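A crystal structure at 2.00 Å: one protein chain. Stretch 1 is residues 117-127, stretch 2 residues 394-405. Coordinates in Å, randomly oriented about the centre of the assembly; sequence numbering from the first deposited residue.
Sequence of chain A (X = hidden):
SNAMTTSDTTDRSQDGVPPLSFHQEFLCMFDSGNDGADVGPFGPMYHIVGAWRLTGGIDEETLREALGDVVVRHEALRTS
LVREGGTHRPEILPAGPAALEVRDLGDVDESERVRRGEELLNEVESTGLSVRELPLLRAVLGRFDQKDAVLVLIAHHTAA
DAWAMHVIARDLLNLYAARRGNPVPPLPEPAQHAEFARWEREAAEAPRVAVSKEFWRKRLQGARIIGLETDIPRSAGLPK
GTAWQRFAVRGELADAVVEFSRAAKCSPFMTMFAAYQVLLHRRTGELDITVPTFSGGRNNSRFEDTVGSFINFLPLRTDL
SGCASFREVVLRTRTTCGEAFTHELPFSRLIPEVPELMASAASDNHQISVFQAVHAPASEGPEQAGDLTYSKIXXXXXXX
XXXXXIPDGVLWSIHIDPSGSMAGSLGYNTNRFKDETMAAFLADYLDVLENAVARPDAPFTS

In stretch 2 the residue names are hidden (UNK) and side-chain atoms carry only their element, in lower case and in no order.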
# COMPACT_ATOMS: atom_id res chain seq x y z
N GLY A 117 6.28 -4.28 -20.29
CA GLY A 117 6.29 -4.66 -18.88
C GLY A 117 5.17 -3.98 -18.07
O GLY A 117 4.49 -4.61 -17.28
N GLU A 118 5.00 -2.67 -18.28
CA GLU A 118 3.96 -1.93 -17.59
C GLU A 118 2.58 -2.40 -18.02
O GLU A 118 1.69 -2.50 -17.21
CB GLU A 118 4.08 -0.44 -17.85
CG GLU A 118 4.91 0.29 -16.84
CD GLU A 118 4.51 1.74 -16.73
OE1 GLU A 118 5.38 2.62 -16.94
OE2 GLU A 118 3.32 1.99 -16.43
N GLU A 119 2.41 -2.66 -19.31
CA GLU A 119 1.16 -3.20 -19.81
C GLU A 119 0.84 -4.57 -19.21
O GLU A 119 -0.30 -4.84 -18.88
CB GLU A 119 1.20 -3.30 -21.33
CG GLU A 119 1.16 -1.92 -21.98
CD GLU A 119 1.49 -1.93 -23.47
OE1 GLU A 119 1.50 -0.82 -24.06
OE2 GLU A 119 1.74 -3.01 -24.05
N LEU A 120 1.83 -5.43 -19.06
CA LEU A 120 1.57 -6.70 -18.44
C LEU A 120 1.14 -6.47 -16.99
O LEU A 120 0.15 -7.02 -16.53
CB LEU A 120 2.79 -7.61 -18.51
CG LEU A 120 2.59 -9.00 -17.93
CD1 LEU A 120 1.41 -9.73 -18.63
CD2 LEU A 120 3.86 -9.82 -18.01
N LEU A 121 1.88 -5.62 -16.28
CA LEU A 121 1.53 -5.34 -14.88
C LEU A 121 0.05 -4.88 -14.78
O LEU A 121 -0.74 -5.38 -13.96
CB LEU A 121 2.50 -4.30 -14.30
CG LEU A 121 2.24 -3.81 -12.88
CD1 LEU A 121 2.16 -4.96 -11.91
CD2 LEU A 121 3.31 -2.84 -12.45
N ASN A 122 -0.34 -3.96 -15.64
CA ASN A 122 -1.67 -3.39 -15.56
C ASN A 122 -2.73 -4.41 -15.89
O ASN A 122 -3.80 -4.43 -15.27
CB ASN A 122 -1.82 -2.22 -16.53
CG ASN A 122 -1.54 -0.90 -15.87
OD1 ASN A 122 -0.85 -0.84 -14.85
ND2 ASN A 122 -2.08 0.16 -16.43
N GLU A 123 -2.43 -5.26 -16.87
CA GLU A 123 -3.38 -6.28 -17.27
C GLU A 123 -3.59 -7.24 -16.11
O GLU A 123 -4.72 -7.60 -15.79
CB GLU A 123 -2.90 -7.05 -18.52
CG GLU A 123 -3.92 -8.10 -18.94
CD GLU A 123 -3.38 -9.05 -19.97
OE1 GLU A 123 -2.45 -8.67 -20.71
OE2 GLU A 123 -3.90 -10.19 -20.05
N VAL A 124 -2.51 -7.67 -15.47
CA VAL A 124 -2.65 -8.59 -14.34
C VAL A 124 -3.47 -7.92 -13.24
O VAL A 124 -4.37 -8.52 -12.69
CB VAL A 124 -1.28 -9.06 -13.81
CG1 VAL A 124 -1.43 -9.77 -12.46
CG2 VAL A 124 -0.63 -9.97 -14.83
N GLU A 125 -3.23 -6.63 -12.98
CA GLU A 125 -3.99 -5.90 -11.95
C GLU A 125 -5.48 -5.82 -12.27
O GLU A 125 -6.29 -5.67 -11.37
CB GLU A 125 -3.44 -4.47 -11.78
CG GLU A 125 -4.03 -3.74 -10.61
CD GLU A 125 -3.60 -2.27 -10.53
OE1 GLU A 125 -4.22 -1.51 -9.72
OE2 GLU A 125 -2.67 -1.88 -11.27
N SER A 126 -5.84 -5.86 -13.55
CA SER A 126 -7.26 -5.86 -13.88
C SER A 126 -7.93 -7.23 -13.73
O SER A 126 -9.14 -7.31 -13.89
CB SER A 126 -7.50 -5.36 -15.29
OG SER A 126 -7.08 -6.35 -16.21
N THR A 127 -7.19 -8.27 -13.39
CA THR A 127 -7.80 -9.58 -13.19
C THR A 127 -8.11 -9.79 -11.70
O THR A 127 -7.61 -9.07 -10.85
CB THR A 127 -6.90 -10.71 -13.69
OG1 THR A 127 -5.73 -10.82 -12.87
CG2 THR A 127 -6.52 -10.46 -15.13
N UNK A 394 9.26 0.22 -10.06
CA UNK A 394 8.53 1.19 -9.25
C UNK A 394 7.88 2.25 -10.10
O UNK A 394 6.77 2.70 -9.83
c UNK A 394 9.47 1.88 -8.26
c UNK A 394 9.75 1.10 -7.07
c UNK A 394 7.41 0.79 -5.95
n UNK A 394 10.85 -0.05 -5.47
c UNK A 394 7.53 -0.48 -3.87
c UNK A 394 10.98 0.65 -6.66
c UNK A 394 6.78 0.22 -4.84
c UNK A 394 8.89 -0.63 -3.98
c UNK A 394 8.80 0.66 -6.09
c UNK A 394 9.52 -0.06 -5.10
N UNK A 395 8.61 2.68 -11.13
CA UNK A 395 8.14 3.75 -12.01
C UNK A 395 7.03 3.21 -12.89
O UNK A 395 7.23 2.30 -13.70
c UNK A 395 10.00 3.38 -13.81
o UNK A 395 11.89 4.87 -13.71
c UNK A 395 11.33 3.93 -14.34
o UNK A 395 11.83 3.43 -15.37
c UNK A 395 9.30 4.34 -12.84
N UNK A 396 5.84 3.72 -12.66
CA UNK A 396 4.69 3.39 -13.49
C UNK A 396 4.16 4.70 -14.04
O UNK A 396 4.16 5.70 -13.36
n UNK A 396 0.70 -0.84 -10.40
c UNK A 396 0.78 -0.63 -11.70
c UNK A 396 3.61 2.66 -12.68
c UNK A 396 4.00 1.26 -12.19
c UNK A 396 2.90 0.59 -11.38
n UNK A 396 1.82 0.05 -12.20
n UNK A 396 -0.17 -1.12 -12.48
N UNK A 397 3.70 4.68 -15.28
CA UNK A 397 3.23 5.89 -15.93
C UNK A 397 1.84 5.63 -16.49
O UNK A 397 1.02 6.54 -16.64
o UNK A 397 6.76 7.09 -18.43
n UNK A 397 7.84 5.84 -16.91
c UNK A 397 6.79 6.54 -17.33
c UNK A 397 5.62 6.65 -16.37
c UNK A 397 4.25 6.31 -17.00
N UNK A 398 1.55 4.35 -16.71
CA UNK A 398 0.32 3.92 -17.33
C UNK A 398 -0.79 3.89 -16.31
O UNK A 398 -0.74 3.12 -15.36
c UNK A 398 0.50 2.52 -17.93
c UNK A 398 -0.11 2.18 -19.28
c UNK A 398 0.11 3.25 -20.32
c UNK A 398 0.51 0.88 -19.74
N UNK A 399 -1.81 4.70 -16.52
CA UNK A 399 -2.96 4.68 -15.64
C UNK A 399 -3.84 3.43 -15.89
O UNK A 399 -3.70 2.70 -16.89
o UNK A 399 -4.51 5.95 -17.00
c UNK A 399 -3.76 5.97 -15.80
N UNK A 400 -4.72 3.18 -14.94
CA UNK A 400 -5.48 1.95 -14.87
C UNK A 400 -6.93 2.32 -14.64
O UNK A 400 -7.25 2.97 -13.64
c UNK A 400 -5.94 -0.02 -13.24
o UNK A 400 -6.89 -1.36 -14.99
n UNK A 400 -4.92 -1.99 -14.08
c UNK A 400 -5.96 -1.19 -14.17
c UNK A 400 -4.97 1.05 -13.73
N UNK A 401 -7.80 1.91 -15.56
CA UNK A 401 -9.21 2.24 -15.47
C UNK A 401 -9.93 1.40 -14.41
O UNK A 401 -10.89 1.86 -13.82
c UNK A 401 -9.87 2.05 -16.81
N UNK A 402 -9.45 0.18 -14.17
CA UNK A 402 -10.11 -0.74 -13.25
C UNK A 402 -9.13 -1.73 -12.66
O UNK A 402 -8.82 -2.75 -13.28
o UNK A 402 -13.70 -2.81 -14.70
c UNK A 402 -11.23 -1.51 -13.96
c UNK A 402 -12.09 -2.33 -12.99
o UNK A 402 -14.47 -2.48 -12.63
c UNK A 402 -13.53 -2.55 -13.47
N UNK A 403 -8.65 -1.43 -11.46
CA UNK A 403 -7.54 -2.15 -10.87
C UNK A 403 -7.77 -2.57 -9.45
O UNK A 403 -8.92 -2.80 -9.03
N UNK A 404 -6.67 -2.63 -8.68
CA UNK A 404 -6.77 -3.04 -7.28
C UNK A 404 -7.78 -2.18 -6.53
O UNK A 404 -7.85 -0.96 -6.69
o UNK A 404 -4.42 -3.75 -7.24
c UNK A 404 -5.42 -2.97 -6.58
N UNK A 405 -8.59 -2.84 -5.73
CA UNK A 405 -9.74 -2.20 -5.08
C UNK A 405 -9.32 -1.30 -3.91
O UNK A 405 -8.46 -1.65 -3.10
c UNK A 405 -10.70 -3.32 -4.64
c UNK A 405 -11.92 -2.81 -3.90
o UNK A 405 -12.97 -2.59 -4.56
o UNK A 405 -11.84 -2.67 -2.65
O HOH W 1 -10.85 -5.32 -14.35

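Position 394 carries one carbon followed by fused five- and six-membered rings holding eight carbons and one nitrogen, an indole, so it is Trp 394. Its CB points away from the helix of stretch 1, and it makes no contact there.

At 395 three carbons end in two oxygens. The count alone would fit glutamate, and a carbon carrying both oxygens confirms Glu 395. The side chain is exposed and poorly ordered and stays clear of the helix, as a charged group on the surface can. The contact is made instead by the backbone: Glu 395 O lies 3.7 Å from Glu 118 OE1 and is buried without a partner.

Position 396 has three carbons, a nitrogen, and then a carbon bearing two more nitrogens. This guanidinium identifies Arg 396. Its long chain leaves the backbone sideways, yet its end reaches the helix: NH2 donates a very short hydrogen bond to Asn 122 OD1 (2.5 Å) and forms a salt bridge with Glu 125 OE2 (2.9 Å). Both oxygens lie at the edge of the planar group, where its hydrogens point, while Leu 121 CD2 covers one face, 3.3 Å from Arg 396 NE. That NE is buried without a partner.

At 397 three carbons end in one oxygen and one nitrogen, an amide: Gln 397. The side chain is exposed and poorly ordered; the backbone does the work, Gln 397 N donating to Glu 118 OE2 at 3.0 Å.

Position 398 shows four carbons forked at the second, hence Leu 398. Its CB points toward the helix, and CD2 packs 3.6 Å from Glu 119 CG, an apolar contact with the aliphatic part of an acid. Leu 398 N also donates to Glu 118 OE2 (3.0 Å), and Leu 398 O accepts a weak bond from Asn 122 ND2 (3.4 Å).

One carbon and one oxygen at 399 make Ser 399, a small polar residue facing away and exposed.

At 400 three carbons again end in an oxygen and a nitrogen: Gln 400. An amide suits this place because it both gives and accepts. NE2 donates to Asn 122 O (2.9 Å), while OE1 accepts from the backbone N of position 402 (3.1 Å).

A single carbon at 401 gives Ala 401, exposed and free of the helix. Position 402, three carbons and two oxygens, is Glu 402; its side chain stays exposed, but its carbonyl O lies 3.5 Å from Ser 126 CA in a CA-H...O contact.

No side-chain atoms at 403 mean Gly 403. An ideal CB would sit 2.4 Å from Glu 125 OE1, a clash.

One carbon and one oxygen at 404 give Ser 404, whose N donates to Glu 125 OE1 (2.9 Å). At 405 two carbons carry two oxygens: Asp 405, its end leading away.

The contact thus lays an irregular segment along a helix. Glu 118 receives two successive backbone amides, Asn 122 joins Arg 396 and Gln 400, and Glu 125 divides its carboxylate between the guanidinium and Ser 404 N. Helical spacing sets these three residues along one side.

Stretch 2 (394-405) WERQLSQAEGSD
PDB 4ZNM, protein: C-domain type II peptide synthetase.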